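Local coordinates for spore germination protein B3 (Bacillus subtilis subsp. subtilis, PDB 3N54) that takes part, as a lipoprotein component of a spore germinant receptor, in the response to the germinative mixture of L-asparagine, glucose, fructose and potassium ions, at residues K145-L150 with L166-K171; S103-A108 with P149-R154; I236-E241 with I312-Y317; P245-S250 with S330-K335. All coordinates share one frame; numbering follows the deposited sequence.

Interaction 1: residues K145-L150 with L166-K171; sequences KIMIPL and LIQAVK
M147 and Q168 meet where the loop ahead of helix 152-160 packs on strand 165-172, the central strand of a five-stranded mixed sheet. Their CA atoms lie 4.6 Å apart. Q168 carries CG anti to the backbone N (chi1 178°) and then bends at chi2, which puts CD beside M147. The amide is turned so that OE1 rests 3.0 Å from M147 CB, a tight contact, while NE2 turns the other way and donates to A169 O at 2.9 Å. That bond is nearly straight (175°) and lies in the amide plane, so it fixes the rotation of the carboxamide. An alanine in place of Q168 would probably leave A169 O without this amide donor and open a gap beside M147 CB. M147, bent at chi2 and chi3, folds its tip onto L166, with CE pressed 3.3 Å from L166 CB. L150 sends CD2 across I167 CB at about a right angle. On the backbone, Q168 N points between two acceptors, M147 O at 3.1 Å and a water. The same water donates to M147 O at 2.7 Å and accepts a longer bond from L150 N at 3.3 Å.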
loop_
_atom_site.group_PDB
_atom_site.type_symbol
_atom_site.label_atom_id
_atom_site.label_comp_id
_atom_site.label_asym_id
_atom_site.label_seq_id
_atom_site.Cartn_x
_atom_site.Cartn_y
_atom_site.Cartn_z
ATOM N N LYS A 145 -0.315 8.584 6.597
ATOM C CA LYS A 145 -1.169 7.598 7.244
ATOM C C LYS A 145 -2.644 7.969 7.009
ATOM O O LYS A 145 -2.930 9.113 6.635
ATOM C CB LYS A 145 -0.805 7.492 8.736
ATOM C CG LYS A 145 -1.029 8.748 9.571
ATOM C CD LYS A 145 -0.657 8.485 11.030
ATOM C CE LYS A 145 -0.598 9.767 11.843
ATOM N NZ LYS A 145 0.532 10.643 11.422
ATOM N N ILE A 146 -3.589 7.048 7.231
ATOM C CA ILE A 146 -3.346 5.708 7.786
ATOM C C ILE A 146 -3.529 4.574 6.771
ATOM O O ILE A 146 -4.652 4.221 6.409
ATOM C CB ILE A 146 -4.264 5.462 9.025
ATOM C CG1 ILE A 146 -3.895 6.418 10.170
ATOM C CG2 ILE A 146 -4.178 4.012 9.504
ATOM C CD1 ILE A 146 -4.752 6.272 11.415
ATOM N N MET A 147 -2.407 4.014 6.320
ATOM C CA MET A 147 -2.402 2.829 5.455
ATOM C C MET A 147 -1.129 1.978 5.626
ATOM O O MET A 147 -0.290 1.921 4.721
ATOM C CB MET A 147 -2.578 3.215 3.976
ATOM C CG MET A 147 -3.991 3.182 3.454
ATOM S SD MET A 147 -4.788 1.615 3.810
ATOM C CE MET A 147 -3.427 0.471 3.543
ATOM N N ILE A 148 -0.943 1.337 6.780
ATOM C CA ILE A 148 -1.763 1.479 7.976
ATOM C C ILE A 148 -1.075 2.330 9.062
ATOM O O ILE A 148 -1.736 2.725 10.024
ATOM C CB ILE A 148 -2.181 0.071 8.544
ATOM C CG1 ILE A 148 -3.062 0.205 9.799
ATOM C CG2 ILE A 148 -0.955 -0.793 8.848
ATOM C CD1 ILE A 148 -3.896 -1.036 10.116
ATOM N N PRO A 149 0.231 2.658 8.914
ATOM C CA PRO A 149 1.257 2.430 7.889
ATOM C C PRO A 149 1.765 0.986 7.830
ATOM O O PRO A 149 1.995 0.364 8.867
ATOM C CB PRO A 149 2.390 3.362 8.325
ATOM C CG PRO A 149 2.259 3.424 9.781
ATOM C CD PRO A 149 0.790 3.417 10.049
ATOM N N LEU A 150 1.930 0.472 6.615
ATOM C CA LEU A 150 2.380 -0.893 6.409
ATOM C C LEU A 150 3.854 -1.013 6.764
ATOM O O LEU A 150 4.684 -0.238 6.301
ATOM C CB LEU A 150 2.158 -1.320 4.960
ATOM C CG LEU A 150 2.436 -2.790 4.635
ATOM C CD1 LEU A 150 1.528 -3.701 5.445
ATOM C CD2 LEU A 150 2.270 -3.049 3.147
ATOM N N LEU A 166 -3.314 -3.651 0.864
ATOM C CA LEU A 166 -3.117 -2.268 0.492
ATOM C C LEU A 166 -1.811 -1.740 1.082
ATOM O O LEU A 166 -1.353 -2.191 2.123
ATOM C CB LEU A 166 -4.291 -1.413 0.966
ATOM C CG LEU A 166 -5.687 -1.745 0.420
ATOM C CD1 LEU A 166 -6.747 -0.859 1.077
ATOM C CD2 LEU A 166 -5.748 -1.620 -1.102
ATOM N N ILE A 167 -1.234 -0.771 0.390
ATOM C CA ILE A 167 -0.035 -0.085 0.814
ATOM C C ILE A 167 -0.273 1.415 0.618
ATOM O O ILE A 167 -0.723 1.826 -0.445
ATOM C CB ILE A 167 1.162 -0.563 -0.013
ATOM C CG1 ILE A 167 2.428 0.217 0.343
ATOM C CG2 ILE A 167 0.865 -0.422 -1.489
ATOM C CD1 ILE A 167 3.682 -0.334 -0.340
ATOM N N GLN A 168 0.010 2.221 1.640
ATOM C CA GLN A 168 -0.150 3.674 1.553
ATOM C C GLN A 168 0.588 4.231 0.345
ATOM O O GLN A 168 1.744 3.903 0.133
ATOM C CB GLN A 168 0.396 4.369 2.803
ATOM C CG GLN A 168 0.308 5.899 2.758
ATOM C CD GLN A 168 -1.119 6.399 2.762
ATOM O OE1 GLN A 168 -1.873 6.114 3.689
ATOM N NE2 GLN A 168 -1.495 7.168 1.737
ATOM N N ALA A 169 -0.078 5.082 -0.429
ATOM C CA ALA A 169 0.545 5.703 -1.592
ATOM C C ALA A 169 0.918 7.152 -1.297
ATOM O O ALA A 169 0.265 7.810 -0.488
ATOM C CB ALA A 169 -0.379 5.628 -2.792
ATOM N N VAL A 170 1.989 7.626 -1.932
ATOM C CA VAL A 170 2.377 9.037 -1.875
ATOM C C VAL A 170 2.561 9.569 -3.294
ATOM O O VAL A 170 2.871 8.814 -4.218
ATOM C CB VAL A 170 3.668 9.272 -1.078
ATOM C CG1 VAL A 170 3.494 8.818 0.362
ATOM C CG2 VAL A 170 4.836 8.550 -1.727
ATOM N N LYS A 171 2.352 10.869 -3.467
ATOM C CA LYS A 171 2.485 11.494 -4.778
ATOM C C LYS A 171 3.138 12.852 -4.654
ATOM O O LYS A 171 2.816 13.625 -3.750
ATOM C CB LYS A 171 1.118 11.636 -5.451
ATOM C CG LYS A 171 1.154 12.247 -6.867
ATOM C CD LYS A 171 -0.197 12.097 -7.565
ATOM C CE LYS A 171 -0.200 12.688 -8.974
ATOM N NZ LYS A 171 -0.401 14.167 -8.984
HETATM O O HOH W 1 2.083 1.647 3.559
#

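Interaction 2: residues S103-A108 with P149-R154; sequences SSYLMA and PLRIGR
R151 runs alongside Y105, both extending in the same direction, where Y105 of strand 105-109 forms a single beta bridge with R151, at the N-cap position of helix 152-160. The backbone evidence is a pair of nearly straight bonds (172° or more) on either side of that bridge: I152 N to S104 O at 2.9 Å, and L106 N to L150 O. From its base, R151 follows the opposite segment closely. CB sits 3.7 Å from S104 O. CG, set anti to the carbonyl carbon (chi1 -65°), lies 3.9 Å from S103 O, and CD passes 4.0 Å from S103 CA. The chain stays extended as far as NE, which comes within 3.9 Å of Y105 CE1. At CZ, Y105 CE1 lies 3.2 Å away over one face of the guanidinium, with the planes 46° apart, so this is no parallel stack. NH1 makes a weak bond to S103 O, which lies at the guanidinium edge. R151 NH2 gives another weak bond, 2.8 Å long, to Y105 OH. P149 CB and CG pack beside CD1 and CE1 of the same ring, and L106 reaches I152 and L150 through apolar contacts. The backbone bonds are nearly straight, whereas the guanidinium meets neutral oxygens, S103 O and Y105 OH, through bent, weak bonds; its charge has no acidic partner within these two segments.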
loop_
_atom_site.group_PDB
_atom_site.type_symbol
_atom_site.label_atom_id
_atom_site.label_comp_id
_atom_site.label_asym_id
_atom_site.label_seq_id
_atom_site.Cartn_x
_atom_site.Cartn_y
_atom_site.Cartn_z
ATOM N N SER A 103 9.870 -3.059 12.026
ATOM C CA SER A 103 9.193 -1.767 12.028
ATOM C C SER A 103 9.542 -0.808 10.865
ATOM O O SER A 103 9.004 0.299 10.814
ATOM C CB SER A 103 9.483 -1.060 13.352
ATOM O OG SER A 103 10.854 -0.753 13.447
ATOM N N SER A 104 10.429 -1.202 9.953
ATOM C CA SER A 104 10.716 -0.380 8.776
ATOM C C SER A 104 9.434 -0.216 7.963
ATOM O O SER A 104 8.714 -1.190 7.751
ATOM C CB SER A 104 11.790 -1.019 7.895
ATOM O OG SER A 104 12.996 -1.216 8.602
ATOM N N TYR A 105 9.153 1.000 7.504
ATOM C CA TYR A 105 7.928 1.267 6.752
ATOM C C TYR A 105 8.084 0.948 5.276
ATOM O O TYR A 105 9.146 1.152 4.696
ATOM C CB TYR A 105 7.523 2.738 6.862
ATOM C CG TYR A 105 7.185 3.214 8.250
ATOM C CD1 TYR A 105 5.953 2.929 8.817
ATOM C CD2 TYR A 105 8.079 3.986 8.979
ATOM C CE1 TYR A 105 5.624 3.385 10.091
ATOM C CE2 TYR A 105 7.765 4.443 10.250
ATOM C CZ TYR A 105 6.537 4.136 10.803
ATOM O OH TYR A 105 6.218 4.585 12.070
ATOM N N LEU A 106 7.002 0.477 4.671
ATOM C CA LEU A 106 6.961 0.199 3.248
ATOM C C LEU A 106 5.842 1.035 2.634
ATOM O O LEU A 106 4.716 1.018 3.135
ATOM C CB LEU A 106 6.711 -1.280 3.002
ATOM C CG LEU A 106 6.693 -1.701 1.533
ATOM C CD1 LEU A 106 8.072 -1.506 0.919
ATOM C CD2 LEU A 106 6.208 -3.149 1.378
ATOM N N MET A 107 6.151 1.762 1.559
ATOM C CA MET A 107 5.174 2.622 0.908
ATOM C C MET A 107 5.289 2.623 -0.602
ATOM O O MET A 107 6.314 2.236 -1.162
ATOM C CB MET A 107 5.314 4.047 1.402
ATOM C CG MET A 107 5.130 4.144 2.874
ATOM S SD MET A 107 4.464 5.707 3.327
ATOM C CE MET A 107 4.084 5.386 5.051
ATOM N N ALA A 108 4.209 3.078 -1.234
ATOM C CA ALA A 108 4.085 3.086 -2.676
ATOM C C ALA A 108 4.071 4.513 -3.192
ATOM O O ALA A 108 3.516 5.411 -2.560
ATOM C CB ALA A 108 2.810 2.366 -3.098
ATOM N N PRO A 149 0.231 2.658 8.914
ATOM C CA PRO A 149 1.257 2.430 7.889
ATOM C C PRO A 149 1.765 0.986 7.830
ATOM O O PRO A 149 1.995 0.364 8.867
ATOM C CB PRO A 149 2.390 3.362 8.325
ATOM C CG PRO A 149 2.259 3.424 9.781
ATOM C CD PRO A 149 0.790 3.417 10.049
ATOM N N LEU A 150 1.930 0.472 6.615
ATOM C CA LEU A 150 2.380 -0.893 6.409
ATOM C C LEU A 150 3.854 -1.013 6.764
ATOM O O LEU A 150 4.684 -0.238 6.301
ATOM C CB LEU A 150 2.158 -1.320 4.960
ATOM C CG LEU A 150 2.436 -2.790 4.635
ATOM C CD1 LEU A 150 1.528 -3.701 5.445
ATOM C CD2 LEU A 150 2.270 -3.049 3.147
ATOM N N ARG A 151 4.167 -1.984 7.606
ATOM C CA ARG A 151 5.538 -2.251 7.987
ATOM C C ARG A 151 6.003 -3.533 7.312
ATOM O O ARG A 151 5.202 -4.409 6.994
ATOM C CB ARG A 151 5.658 -2.319 9.506
ATOM C CG ARG A 151 5.358 -0.968 10.140
ATOM C CD ARG A 151 5.259 -1.016 11.644
ATOM N NE ARG A 151 4.691 0.230 12.171
ATOM C CZ ARG A 151 5.387 1.307 12.545
ATOM N NH1 ARG A 151 6.717 1.341 12.457
ATOM N NH2 ARG A 151 4.740 2.371 13.012
ATOM N N ILE A 152 7.304 -3.595 7.059
ATOM C CA ILE A 152 7.962 -4.740 6.434
ATOM C C ILE A 152 7.551 -6.076 7.049
ATOM O O ILE A 152 7.345 -7.044 6.333
ATOM C CB ILE A 152 9.507 -4.580 6.521
ATOM C CG1 ILE A 152 9.998 -3.658 5.406
ATOM C CG2 ILE A 152 10.211 -5.925 6.431
ATOM C CD1 ILE A 152 9.793 -4.215 4.019
ATOM N N GLY A 153 7.436 -6.114 8.373
ATOM C CA GLY A 153 7.022 -7.323 9.082
ATOM C C GLY A 153 5.734 -7.889 8.519
ATOM O O GLY A 153 5.687 -9.049 8.083
ATOM N N ARG A 154 4.703 -7.053 8.489
ATOM C CA ARG A 154 3.401 -7.461 7.986
ATOM C C ARG A 154 3.380 -7.707 6.482
ATOM O O ARG A 154 2.857 -8.730 6.035
ATOM C CB ARG A 154 2.340 -6.422 8.334
ATOM C CG ARG A 154 1.911 -6.471 9.776
ATOM C CD ARG A 154 0.700 -5.583 10.022
ATOM N NE ARG A 154 0.067 -5.914 11.296
ATOM C CZ ARG A 154 -1.016 -6.678 11.443
ATOM N NH1 ARG A 154 -1.487 -6.906 12.667
ATOM N NH2 ARG A 154 -1.642 -7.208 10.389
HETATM O O HOH W 1 2.083 1.647 3.559
#

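Interaction 3: residues I236-E241 with I312-Y317; sequences IKPVIE and IQHPDY. With SO4 (sulfate ion), chain J.
The H314 ring bridges the P238 carbonyl and a bound sulfate ion, each met at the ring edge. NE2 gives a weak, bent bond to P238 O at 3.0 Å, and ND1 donates to sulfate O3 at 2.6 Å. With both nitrogens acting as donors next to an anion, the imidazole is probably protonated. I240 touches two rings of the 312-317 segment with different atoms. Its CD1 meets H314 tip to tip and sits over one face, 3.5 Å from the ring centroid but displaced toward the rim. Its CG1 lies squarely over Y317, 3.6 Å from that centroid and 9° off the normal. Both are CH-pi contacts, and the chi1 of -69° that holds CG1 anti to the carbonyl carbon directs this branch to the tyrosine. Y317 OH bonds to G243 O. Q313 crosses P238 at about a right angle, its CB 4.0 Å from P238 CG. An alanine in place of H314 would probably leave sulfate O3 and P238 O without their ring donors and take away the ring face that I240 CD1 packs on. The sulfate, probably from the crystallisation liquor, also takes bonds from D316 N at 3.2 Å and Y317 N at 3.0 Å. H314 is the N-cap of helix 315-321, so these first-turn N-H groups point at the ion, the familiar pattern of an anion site at a helix N-terminus.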
loop_
_atom_site.group_PDB
_atom_site.type_symbol
_atom_site.label_atom_id
_atom_site.label_comp_id
_atom_site.label_asym_id
_atom_site.label_seq_id
_atom_site.Cartn_x
_atom_site.Cartn_y
_atom_site.Cartn_z
ATOM N N ILE A 236 -19.020 -7.509 10.924
ATOM C CA ILE A 236 -19.211 -8.183 9.646
ATOM C C ILE A 236 -19.708 -9.603 9.864
ATOM O O ILE A 236 -19.045 -10.401 10.518
ATOM C CB ILE A 236 -17.907 -8.237 8.838
ATOM C CG1 ILE A 236 -17.381 -6.823 8.574
ATOM C CG2 ILE A 236 -18.130 -8.957 7.526
ATOM C CD1 ILE A 236 -16.144 -6.781 7.703
ATOM N N LYS A 237 -20.874 -9.912 9.304
ATOM C CA LYS A 237 -21.478 -11.233 9.425
ATOM C C LYS A 237 -21.701 -11.834 8.036
ATOM O O LYS A 237 -22.660 -11.478 7.353
ATOM C CB LYS A 237 -22.804 -11.139 10.188
ATOM C CG LYS A 237 -23.465 -12.481 10.456
ATOM C CD LYS A 237 -24.727 -12.333 11.296
ATOM C CE LYS A 237 -25.290 -13.695 11.679
ATOM N NZ LYS A 237 -26.525 -13.589 12.510
ATOM N N PRO A 238 -20.800 -12.730 7.599
ATOM C CA PRO A 238 -21.003 -13.395 6.315
ATOM C C PRO A 238 -21.979 -14.565 6.421
ATOM O O PRO A 238 -21.885 -15.356 7.358
ATOM C CB PRO A 238 -19.603 -13.899 5.957
ATOM C CG PRO A 238 -18.926 -14.083 7.254
ATOM C CD PRO A 238 -19.481 -13.042 8.177
ATOM N N VAL A 239 -22.903 -14.657 5.468
ATOM C CA VAL A 239 -23.869 -15.748 5.398
ATOM C C VAL A 239 -23.809 -16.365 4.007
ATOM O O VAL A 239 -23.866 -15.645 3.011
ATOM C CB VAL A 239 -25.307 -15.261 5.662
ATOM C CG1 VAL A 239 -26.282 -16.420 5.572
ATOM C CG2 VAL A 239 -25.409 -14.588 7.021
ATOM N N ILE A 240 -23.694 -17.690 3.935
ATOM C CA ILE A 240 -23.641 -18.377 2.645
ATOM C C ILE A 240 -25.058 -18.693 2.204
ATOM O O ILE A 240 -25.778 -19.413 2.899
ATOM C CB ILE A 240 -22.825 -19.682 2.694
ATOM C CG1 ILE A 240 -21.337 -19.392 2.885
ATOM C CG2 ILE A 240 -23.000 -20.454 1.395
ATOM C CD1 ILE A 240 -20.981 -18.744 4.200
ATOM N N GLU A 241 -25.460 -18.162 1.051
ATOM C CA GLU A 241 -26.813 -18.382 0.552
ATOM C C GLU A 241 -26.990 -17.996 -0.923
ATOM O O GLU A 241 -27.214 -16.822 -1.223
ATOM C CB GLU A 241 -27.827 -17.616 1.422
ATOM C CG GLU A 241 -27.449 -16.164 1.746
ATOM C CD GLU A 241 -28.531 -15.434 2.529
ATOM O OE1 GLU A 241 -28.656 -14.199 2.365
ATOM O OE2 GLU A 241 -29.260 -16.095 3.303
ATOM N N ILE A 312 -13.430 -17.656 9.832
ATOM C CA ILE A 312 -13.836 -17.771 11.234
ATOM C C ILE A 312 -15.288 -18.247 11.371
ATOM O O ILE A 312 -15.571 -19.160 12.144
ATOM C CB ILE A 312 -13.670 -16.426 11.985
ATOM C CG1 ILE A 312 -12.211 -15.958 11.950
ATOM C CG2 ILE A 312 -14.113 -16.560 13.435
ATOM C CD1 ILE A 312 -12.005 -14.543 12.467
ATOM N N GLN A 313 -16.197 -17.629 10.622
ATOM C CA GLN A 313 -17.623 -17.966 10.697
ATOM C C GLN A 313 -18.001 -19.244 9.952
ATOM O O GLN A 313 -18.926 -19.938 10.371
ATOM C CB GLN A 313 -18.494 -16.817 10.165
ATOM C CG GLN A 313 -18.842 -15.732 11.179
ATOM C CD GLN A 313 -17.634 -14.972 11.684
ATOM O OE1 GLN A 313 -16.786 -15.529 12.380
ATOM N NE2 GLN A 313 -17.561 -13.683 11.356
ATOM N N HIS A 314 -17.311 -19.549 8.854
ATOM C CA HIS A 314 -17.665 -20.714 8.033
ATOM C C HIS A 314 -16.452 -21.502 7.517
ATOM O O HIS A 314 -16.155 -21.471 6.322
ATOM C CB HIS A 314 -18.555 -20.260 6.870
ATOM C CG HIS A 314 -19.844 -19.642 7.316
ATOM N ND1 HIS A 314 -20.900 -20.387 7.792
ATOM C CD2 HIS A 314 -20.239 -18.348 7.378
ATOM C CE1 HIS A 314 -21.894 -19.582 8.120
ATOM N NE2 HIS A 314 -21.520 -18.339 7.875
ATOM N N PRO A 315 -15.765 -22.231 8.420
ATOM C CA PRO A 315 -14.574 -23.029 8.088
ATOM C C PRO A 315 -14.761 -24.058 6.962
ATOM O O PRO A 315 -13.873 -24.203 6.120
ATOM C CB PRO A 315 -14.267 -23.757 9.402
ATOM C CG PRO A 315 -14.836 -22.904 10.454
ATOM C CD PRO A 315 -16.051 -22.262 9.868
ATOM N N ASP A 316 -15.885 -24.771 6.959
ATOM C CA ASP A 316 -16.139 -25.795 5.937
ATOM C C ASP A 316 -16.225 -25.175 4.549
ATOM O O ASP A 316 -15.531 -25.607 3.628
ATOM C CB ASP A 316 -17.419 -26.585 6.241
ATOM C CG ASP A 316 -17.283 -27.492 7.460
ATOM O OD1 ASP A 316 -16.144 -27.778 7.890
ATOM O OD2 ASP A 316 -18.327 -27.931 7.983
ATOM N N TYR A 317 -17.078 -24.164 4.407
ATOM C CA TYR A 317 -17.206 -23.432 3.150
ATOM C C TYR A 317 -15.853 -22.850 2.740
ATOM O O TYR A 317 -15.442 -22.961 1.585
ATOM C CB TYR A 317 -18.248 -22.316 3.287
ATOM C CG TYR A 317 -18.484 -21.520 2.022
ATOM C CD1 TYR A 317 -19.366 -21.972 1.046
ATOM C CD2 TYR A 317 -17.831 -20.310 1.808
ATOM C CE1 TYR A 317 -19.589 -21.242 -0.115
ATOM C CE2 TYR A 317 -18.045 -19.573 0.652
ATOM C CZ TYR A 317 -18.924 -20.042 -0.304
ATOM O OH TYR A 317 -19.136 -19.311 -1.449
HETATM S S SO4 J . -19.637 -23.918 7.842
HETATM O O1 SO4 J . -20.481 -25.087 7.615
HETATM O O2 SO4 J . -19.109 -23.493 6.551
HETATM O O3 SO4 J . -20.413 -22.853 8.468
HETATM O O4 SO4 J . -18.537 -24.275 8.732
#

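Interaction 4: residues P245-S250 with S330-K335; sequences PVFHIS and SETDFK
Strands 245-258 and 333-342 pair in parallel at one side of the C-terminal mixed sheet, their short segments 4.7 Å apart in axis and 22° apart in direction. V246, F247 and H248 stand opposite D333, F334 and K335. F247 N to D333 O, K335 N to F247 O and I249 N to K335 O form the ladder, all within 3.0 Å, opened by a long, weak bond from D333 N to P245 O. On one face F247 and F334 run alongside each other. Their planes differ by only 12°, but the centroids are 5.5 Å apart, so the rings are slid well past each other. The contact is made by F247 CB, 3.6 Å from F334 CD2, and by the near ring edges, where F247 CD2 approaches F334 CE2. With OG1 beside the backbone N (chi1 -58°), T332 has CG2 anti to that N, where it meets the F247 ring at its edge, 3.4 Å from CD2. On the other face K335 CG, set beside the backbone N by chi1, lies 4.1 Å from V246 CG1, and K335 CB lies alongside H248. T332 OG1 is hydrogen-bonded to I328 O of helix 325-331. Around F247 gather L306, H309 and I310 of helix 306-313, while strand 223-240 flanks strand 245-258 on its other edge.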
loop_
_atom_site.group_PDB
_atom_site.type_symbol
_atom_site.label_atom_id
_atom_site.label_comp_id
_atom_site.label_asym_id
_atom_site.label_seq_id
_atom_site.Cartn_x
_atom_site.Cartn_y
_atom_site.Cartn_z
ATOM N N PRO A 245 -21.232 -16.188 -1.030
ATOM C CA PRO A 245 -21.373 -15.525 0.266
ATOM C C PRO A 245 -22.105 -14.186 0.186
ATOM O O PRO A 245 -22.080 -13.527 -0.853
ATOM C CB PRO A 245 -19.919 -15.296 0.712
ATOM C CG PRO A 245 -19.041 -15.696 -0.450
ATOM C CD PRO A 245 -19.920 -15.921 -1.634
ATOM N N VAL A 246 -22.758 -13.806 1.281
ATOM C CA VAL A 246 -23.402 -12.504 1.404
ATOM C C VAL A 246 -22.908 -11.859 2.698
ATOM O O VAL A 246 -23.216 -12.337 3.790
ATOM C CB VAL A 246 -24.937 -12.609 1.434
ATOM C CG1 VAL A 246 -25.559 -11.239 1.679
ATOM C CG2 VAL A 246 -25.461 -13.208 0.135
ATOM N N PHE A 247 -22.136 -10.785 2.567
ATOM C CA PHE A 247 -21.583 -10.083 3.722
ATOM C C PHE A 247 -22.553 -9.051 4.274
ATOM O O PHE A 247 -22.898 -8.097 3.585
ATOM C CB PHE A 247 -20.269 -9.378 3.360
ATOM C CG PHE A 247 -19.072 -10.287 3.333
ATOM C CD1 PHE A 247 -18.362 -10.550 4.493
ATOM C CD2 PHE A 247 -18.643 -10.859 2.149
ATOM C CE1 PHE A 247 -17.251 -11.384 4.476
ATOM C CE2 PHE A 247 -17.532 -11.694 2.122
ATOM C CZ PHE A 247 -16.837 -11.957 3.287
ATOM N N HIS A 248 -22.993 -9.251 5.512
ATOM C CA HIS A 248 -23.798 -8.261 6.216
ATOM C C HIS A 248 -22.841 -7.413 7.035
ATOM O O HIS A 248 -22.283 -7.880 8.031
ATOM C CB HIS A 248 -24.836 -8.912 7.130
ATOM C CG HIS A 248 -26.006 -9.491 6.403
ATOM N ND1 HIS A 248 -25.958 -10.712 5.765
ATOM C CD2 HIS A 248 -27.264 -9.023 6.226
ATOM C CE1 HIS A 248 -27.134 -10.968 5.223
ATOM N NE2 HIS A 248 -27.944 -9.959 5.487
ATOM N N ILE A 249 -22.643 -6.175 6.605
ATOM C CA ILE A 249 -21.731 -5.264 7.270
ATOM C C ILE A 249 -22.512 -4.188 8.005
ATOM O O ILE A 249 -23.358 -3.509 7.419
ATOM C CB ILE A 249 -20.774 -4.604 6.267
ATOM C CG1 ILE A 249 -19.939 -5.677 5.561
ATOM C CG2 ILE A 249 -19.885 -3.584 6.970
ATOM C CD1 ILE A 249 -18.838 -5.129 4.672
ATOM N N SER A 250 -22.220 -4.044 9.291
ATOM C CA SER A 250 -22.852 -3.052 10.135
ATOM C C SER A 250 -21.807 -2.020 10.511
ATOM O O SER A 250 -20.718 -2.378 10.945
ATOM C CB SER A 250 -23.420 -3.712 11.391
ATOM O OG SER A 250 -24.107 -2.774 12.197
ATOM N N SER A 330 -15.623 -11.728 -6.170
ATOM C CA SER A 330 -16.241 -11.004 -7.279
ATOM C C SER A 330 -17.751 -11.250 -7.389
ATOM O O SER A 330 -18.494 -10.360 -7.798
ATOM C CB SER A 330 -15.571 -11.382 -8.599
ATOM O OG SER A 330 -14.243 -10.901 -8.641
ATOM N N GLU A 331 -18.186 -12.453 -7.020
ATOM C CA GLU A 331 -19.595 -12.842 -7.070
ATOM C C GLU A 331 -20.335 -12.546 -5.770
ATOM O O GLU A 331 -21.543 -12.762 -5.683
ATOM C CB GLU A 331 -19.709 -14.342 -7.341
ATOM C CG GLU A 331 -19.021 -14.824 -8.616
ATOM C CD GLU A 331 -18.857 -16.343 -8.664
ATOM O OE1 GLU A 331 -18.198 -16.838 -9.607
ATOM O OE2 GLU A 331 -19.375 -17.042 -7.758
ATOM N N THR A 332 -19.621 -12.065 -4.759
ATOM C CA THR A 332 -20.211 -11.846 -3.445
ATOM C C THR A 332 -21.109 -10.608 -3.413
ATOM O O THR A 332 -20.848 -9.625 -4.101
ATOM C CB THR A 332 -19.103 -11.722 -2.372
ATOM O OG1 THR A 332 -18.304 -12.914 -2.376
ATOM C CG2 THR A 332 -19.693 -11.519 -0.992
ATOM N N ASP A 333 -22.171 -10.678 -2.613
ATOM C CA ASP A 333 -23.096 -9.564 -2.427
ATOM C C ASP A 333 -22.875 -8.942 -1.058
ATOM O O ASP A 333 -22.483 -9.625 -0.114
ATOM C CB ASP A 333 -24.550 -10.032 -2.549
ATOM C CG ASP A 333 -24.886 -10.560 -3.933
ATOM O OD1 ASP A 333 -26.049 -10.404 -4.357
ATOM O OD2 ASP A 333 -23.994 -11.126 -4.604
ATOM N N PHE A 334 -23.142 -7.646 -0.956
ATOM C CA PHE A 334 -22.959 -6.916 0.288
ATOM C C PHE A 334 -24.238 -6.195 0.678
ATOM O O PHE A 334 -24.912 -5.608 -0.169
ATOM C CB PHE A 334 -21.809 -5.911 0.151
ATOM C CG PHE A 334 -20.474 -6.554 -0.098
ATOM C CD1 PHE A 334 -20.095 -6.916 -1.379
ATOM C CD2 PHE A 334 -19.605 -6.811 0.954
ATOM C CE1 PHE A 334 -18.867 -7.524 -1.613
ATOM C CE2 PHE A 334 -18.375 -7.419 0.732
ATOM C CZ PHE A 334 -18.005 -7.777 -0.553
ATOM N N LYS A 335 -24.562 -6.258 1.965
ATOM C CA LYS A 335 -25.714 -5.580 2.525
ATOM C C LYS A 335 -25.196 -4.743 3.679
ATOM O O LYS A 335 -24.613 -5.274 4.623
ATOM C CB LYS A 335 -26.751 -6.588 3.022
ATOM C CG LYS A 335 -27.297 -7.527 1.946
ATOM C CD LYS A 335 -28.169 -6.790 0.937
ATOM C CE LYS A 335 -28.819 -7.755 -0.050
ATOM N NZ LYS A 335 -27.807 -8.471 -0.883
#

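Interactions 1 and 2 share P149, L150 and one water, and serve the same five-stranded sheet, where strands 105-109 and 165-172 are neighbours. Interactions 3 and 4 belong to another sheet, joined through strands 223-240 and 245-258, with V239 O 2.8 Å from V246 N. The centres of interactions 1 and 3 are about 29 Å apart. Interactions 1, 2 and 4 are partly buried, and interaction 3 is a surface contact. Chemistry follows place. Interaction 4 is a regular parallel ladder, interaction 2 a single bridge dressed by an arginine, interaction 1 a loop joined by one backbone bond, a water and the packing of M147 on L166 and Q168, and interaction 3 relies on CH-pi packing, a histidine and an anion.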